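Ets DNA-binding protein pokkuri (Drosophila melanogaster, PDB 1SV0) represses transcription as an Ets-family DNA-binding factor that holds back photoreceptor development against Ras signalling, this chain being its SAM (Pointed) domain. Local coordinates at residues F39-G43 against K44-L48; C47-T50 against R51-G55. The protein carries 1 engineered substitution. All coordinates share one frame; numbering follows the deposited sequence.

In the fold
Both contacts are local turns of chain within the helical SAM (Pointed) domain, and they follow one another in sequence. After helix 15-28 the chain runs as a loop to Asn42, where contact 1 caps the start of the short helix 43-46. Cys47 and Leu48 belong to both contacts and lead the chain on toward the next helix. Contact 2 then caps the start of helix 51-57, at Thr50. The two neither nest nor cross, but their apolar sides meet: Phe39 and Leu46 of contact 1 pack on Phe54 of contact 2, and Met41 on Leu49. Leu46 also reaches Val18 of helix 15-28, and Leu46 and Phe54 share Leu69 of helix 62-77.

Contact 1. Residues F39-G43 against K44-L48; sequences FQMNG and KRLCL. Engineered in segment 44-48: Arg45 (natural residue Ala).
The start of the short helix 43-46 is capped by Asn42, whose OD1 accepts from Arg45 N at 3.0 Å. The N-H points almost straight down the side-chain carbonyl. With CG between its own backbone N and carbonyl carbon (chi1 57°), the short amide folds back over the first turn, which is why asparagine suits an N-cap. Replaced by an alanine, this position would lose the amide oxygen, and Arg45 N would probably be left without its capping acceptor. Asn42 O takes the next amide, Leu46 N, at 3.0 Å, and Gly43 O the one after, Cys47 N, at 2.9 Å. Gly43, buried at the start of the helix, also makes a backbone hydrogen bond with Trp13.

Met41 lies against the turn: its SD lies 3.6 Å from Leu46 N, and the bend at chi3 (73°) lays CE over one face of the guanidinium of Arg45, 3.6 Å from CZ. Arg45 is an engineered residue, alanine in nature; its NH1 donates to a water that makes a weak bond to Gln40 O. Deeper in, Leu46 CD1 meets the edge of the Phe39 ring, 4.0 Å from CD2, and both side chains reach Phe54 of helix 51-57. The chemistry thus divides the turn: the side-chain carbonyl of Asn42 gives Arg45 N an acceptor that the first turn of the helix cannot supply, while Met41, Phe39 and Leu46 turn apolar surface to the core.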
loop_
_atom_site.group_PDB
_atom_site.type_symbol
_atom_site.label_atom_id
_atom_site.label_comp_id
_atom_site.label_asym_id
_atom_site.label_seq_id
_atom_site.Cartn_x
_atom_site.Cartn_y
_atom_site.Cartn_z
ATOM N N PHE A 39 2.649 -17.644 -3.294
ATOM C CA PHE A 39 2.737 -17.025 -4.610
ATOM C C PHE A 39 3.603 -17.764 -5.630
ATOM O O PHE A 39 4.234 -17.135 -6.486
ATOM C CB PHE A 39 3.239 -15.579 -4.484
ATOM C CG PHE A 39 2.288 -14.662 -3.757
ATOM C CD1 PHE A 39 2.389 -14.481 -2.381
ATOM C CD2 PHE A 39 1.279 -13.996 -4.450
ATOM C CE1 PHE A 39 1.495 -13.643 -1.697
ATOM C CE2 PHE A 39 0.382 -13.160 -3.780
ATOM C CZ PHE A 39 0.493 -12.983 -2.395
ATOM N N GLN A 40 3.644 -19.090 -5.548
ATOM C CA GLN A 40 4.432 -19.862 -6.501
ATOM C C GLN A 40 3.569 -20.089 -7.733
ATOM O O GLN A 40 2.959 -21.145 -7.887
ATOM C CB GLN A 40 4.847 -21.203 -5.892
ATOM C CG GLN A 40 5.756 -21.068 -4.681
ATOM C CD GLN A 40 7.022 -20.292 -4.988
ATOM O OE1 GLN A 40 7.730 -20.589 -5.953
ATOM N NE2 GLN A 40 7.321 -19.297 -4.160
ATOM N N MET A 41 3.528 -19.091 -8.609
ATOM C CA MET A 41 2.719 -19.163 -9.817
ATOM C C MET A 41 3.252 -18.195 -10.871
ATOM O O MET A 41 3.973 -17.252 -10.547
ATOM C CB MET A 41 1.272 -18.798 -9.483
ATOM C CG MET A 41 1.125 -17.375 -8.951
ATOM S SD MET A 41 -0.533 -16.940 -8.421
ATOM C CE MET A 41 -0.640 -17.855 -6.912
ATOM N N ASN A 42 2.890 -18.420 -12.132
ATOM C CA ASN A 42 3.338 -17.542 -13.199
ATOM C C ASN A 42 2.477 -16.278 -13.272
ATOM O O ASN A 42 1.487 -16.140 -12.551
ATOM C CB ASN A 42 3.306 -18.274 -14.542
ATOM C CG ASN A 42 1.930 -18.818 -14.879
ATOM O OD1 ASN A 42 0.911 -18.247 -14.491
ATOM N ND2 ASN A 42 1.896 -19.924 -15.621
ATOM N N GLY A 43 2.861 -15.360 -14.149
ATOM C CA GLY A 43 2.122 -14.117 -14.291
ATOM C C GLY A 43 0.662 -14.295 -14.678
ATOM O O GLY A 43 -0.217 -13.577 -14.192
ATOM N N LYS A 44 0.397 -15.258 -15.553
ATOM C CA LYS A 44 -0.964 -15.520 -16.003
ATOM C C LYS A 44 -1.910 -15.728 -14.829
ATOM O O LYS A 44 -2.977 -15.123 -14.767
ATOM C CB LYS A 44 -0.988 -16.756 -16.907
ATOM C CG LYS A 44 -2.320 -17.015 -17.603
ATOM C CD LYS A 44 -2.174 -18.150 -18.619
ATOM C CE LYS A 44 -3.426 -18.322 -19.469
ATOM N NZ LYS A 44 -3.205 -19.288 -20.596
ATOM N N ARG A 45 -1.514 -16.583 -13.891
ATOM C CA ARG A 45 -2.361 -16.866 -12.741
ATOM C C ARG A 45 -2.344 -15.735 -11.712
ATOM O O ARG A 45 -3.375 -15.432 -11.105
ATOM C CB ARG A 45 -1.937 -18.181 -12.078
ATOM C CG ARG A 45 -2.921 -18.679 -11.042
ATOM C CD ARG A 45 -2.327 -19.798 -10.197
ATOM N NE ARG A 45 -3.120 -20.026 -8.992
ATOM C CZ ARG A 45 -2.686 -20.682 -7.921
ATOM N NH1 ARG A 45 -1.456 -21.184 -7.899
ATOM N NH2 ARG A 45 -3.478 -20.830 -6.868
ATOM N N LEU A 46 -1.186 -15.110 -11.508
ATOM C CA LEU A 46 -1.110 -14.012 -10.548
ATOM C C LEU A 46 -2.153 -12.974 -10.939
ATOM O O LEU A 46 -2.895 -12.470 -10.096
ATOM C CB LEU A 46 0.273 -13.342 -10.562
ATOM C CG LEU A 46 0.451 -12.192 -9.548
ATOM C CD1 LEU A 46 0.509 -12.769 -8.141
ATOM C CD2 LEU A 46 1.720 -11.404 -9.842
ATOM N N CYS A 47 -2.217 -12.676 -12.232
ATOM C CA CYS A 47 -3.145 -11.675 -12.734
ATOM C C CYS A 47 -4.617 -12.065 -12.660
ATOM O O CYS A 47 -5.483 -11.232 -12.890
ATOM C CB CYS A 47 -2.772 -11.297 -14.171
ATOM S SG CYS A 47 -1.200 -10.420 -14.297
ATOM N N LEU A 48 -4.894 -13.324 -12.336
ATOM C CA LEU A 48 -6.271 -13.788 -12.231
ATOM C C LEU A 48 -6.761 -13.781 -10.791
ATOM O O LEU A 48 -7.949 -13.973 -10.535
ATOM C CB LEU A 48 -6.415 -15.193 -12.837
ATOM C CG LEU A 48 -6.739 -15.224 -14.340
ATOM C CD1 LEU A 48 -5.775 -14.333 -15.087
ATOM C CD2 LEU A 48 -6.675 -16.653 -14.872
HETATM O O HOH W 1 0.408 -22.470 -9.699
#

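Contact 2. Residues C47-T50 against R51-G55; sequences CLLT and RADFG
Thr50 reaches Asp53 through both its backbone and its side chain. Its OG1 accepts from Asp53 N at 3.0 Å, with the N-H somewhat bent from the line (149°). In return, Asp53 OD2 takes the amide of Thr50 N, also at 3.0 Å, in a much straighter bond that uses the anti lone pair of the carboxylate oxygen. The same OD2 receives a weak bond from the Thr50 hydroxyl, so one oxygen grips the threonine at two points. The rotation about CA-CB (chi1 67°) turns OG1 back toward the helix, within bonding distance of Asp53 N; CG2 is left beside OD2.

This reciprocal pairing is a capping box, with Thr50 as the N-cap of helix 51-57 in the SAM domain. Threonine suits the position because its short hydroxyl can fold back onto the first turn, and aspartate three residues on is just long enough to return the bond. Its negative charge also lies at the N-terminal end of the helix, where the dipole would probably favour it. The other oxygen, OD1, has a long, weak ion pair with Arg57. Regular helix bonding begins with Phe54 N to Thr50 O.

Leu49 supplies the apolar side of the turn. Its side chain crosses that of Phe54 at about a right angle, CB lying 3.7 Å from CE1, while CD1 stands over one face of the ring in a CH-pi contact, 4.3 Å from the Phe54 centroid. CD2, the other branch, rests against Asp53 CB at 3.8 Å. Phe54 also packs on Leu65 and Leu69 of helix 62-77.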
loop_
_atom_site.group_PDB
_atom_site.type_symbol
_atom_site.label_atom_id
_atom_site.label_comp_id
_atom_site.label_asym_id
_atom_site.label_seq_id
_atom_site.Cartn_x
_atom_site.Cartn_y
_atom_site.Cartn_z
ATOM N N CYS A 47 -2.217 -12.676 -12.232
ATOM C CA CYS A 47 -3.145 -11.675 -12.734
ATOM C C CYS A 47 -4.617 -12.065 -12.660
ATOM O O CYS A 47 -5.483 -11.232 -12.890
ATOM C CB CYS A 47 -2.772 -11.297 -14.171
ATOM S SG CYS A 47 -1.200 -10.420 -14.297
ATOM N N LEU A 48 -4.894 -13.324 -12.336
ATOM C CA LEU A 48 -6.271 -13.788 -12.231
ATOM C C LEU A 48 -6.761 -13.781 -10.791
ATOM O O LEU A 48 -7.949 -13.973 -10.535
ATOM C CB LEU A 48 -6.415 -15.193 -12.837
ATOM C CG LEU A 48 -6.739 -15.224 -14.340
ATOM C CD1 LEU A 48 -5.775 -14.333 -15.087
ATOM C CD2 LEU A 48 -6.675 -16.653 -14.872
ATOM N N LEU A 49 -5.852 -13.556 -9.846
ATOM C CA LEU A 49 -6.242 -13.516 -8.440
ATOM C C LEU A 49 -7.177 -12.341 -8.206
ATOM O O LEU A 49 -6.916 -11.232 -8.667
ATOM C CB LEU A 49 -5.018 -13.371 -7.530
ATOM C CG LEU A 49 -4.058 -14.560 -7.447
ATOM C CD1 LEU A 49 -2.980 -14.266 -6.408
ATOM C CD2 LEU A 49 -4.830 -15.824 -7.075
ATOM N N THR A 50 -8.271 -12.598 -7.499
ATOM C CA THR A 50 -9.248 -11.567 -7.180
ATOM C C THR A 50 -8.684 -10.751 -6.036
ATOM O O THR A 50 -7.715 -11.161 -5.395
ATOM C CB THR A 50 -10.579 -12.177 -6.699
ATOM O OG1 THR A 50 -10.374 -12.831 -5.441
ATOM C CG2 THR A 50 -11.093 -13.193 -7.707
ATOM N N ARG A 51 -9.291 -9.604 -5.764
ATOM C CA ARG A 51 -8.810 -8.764 -4.679
ATOM C C ARG A 51 -8.860 -9.540 -3.367
ATOM O O ARG A 51 -7.970 -9.409 -2.529
ATOM C CB ARG A 51 -9.656 -7.496 -4.565
ATOM C CG ARG A 51 -9.101 -6.476 -3.580
ATOM C CD ARG A 51 -10.078 -5.329 -3.385
ATOM N NE ARG A 51 -10.603 -4.852 -4.661
ATOM C CZ ARG A 51 -9.856 -4.359 -5.645
ATOM N NH1 ARG A 51 -8.539 -4.273 -5.506
ATOM N NH2 ARG A 51 -10.426 -3.957 -6.773
ATOM N N ALA A 52 -9.901 -10.351 -3.195
ATOM C CA ALA A 52 -10.052 -11.151 -1.982
ATOM C C ALA A 52 -8.960 -12.216 -1.902
ATOM O O ALA A 52 -8.492 -12.553 -0.811
ATOM C CB ALA A 52 -11.433 -11.810 -1.950
ATOM N N ASP A 53 -8.561 -12.751 -3.054
ATOM C CA ASP A 53 -7.501 -13.756 -3.096
ATOM C C ASP A 53 -6.223 -13.138 -2.535
ATOM O O ASP A 53 -5.548 -13.729 -1.689
ATOM C CB ASP A 53 -7.224 -14.218 -4.533
ATOM C CG ASP A 53 -8.153 -15.322 -4.989
ATOM O OD1 ASP A 53 -8.432 -16.230 -4.180
ATOM O OD2 ASP A 53 -8.588 -15.295 -6.162
ATOM N N PHE A 54 -5.886 -11.951 -3.033
ATOM C CA PHE A 54 -4.693 -11.255 -2.578
ATOM C C PHE A 54 -4.821 -10.960 -1.101
ATOM O O PHE A 54 -3.860 -11.109 -0.345
ATOM C CB PHE A 54 -4.510 -9.938 -3.333
ATOM C CG PHE A 54 -3.552 -10.026 -4.481
ATOM C CD1 PHE A 54 -4.019 -10.183 -5.781
ATOM C CD2 PHE A 54 -2.179 -9.932 -4.264
ATOM C CE1 PHE A 54 -3.135 -10.248 -6.852
ATOM C CE2 PHE A 54 -1.279 -9.995 -5.333
ATOM C CZ PHE A 54 -1.760 -10.149 -6.627
ATOM N N GLY A 55 -6.018 -10.546 -0.700
ATOM C CA GLY A 55 -6.267 -10.221 0.692
ATOM C C GLY A 55 -5.923 -11.371 1.614
ATOM O O GLY A 55 -5.337 -11.168 2.675
#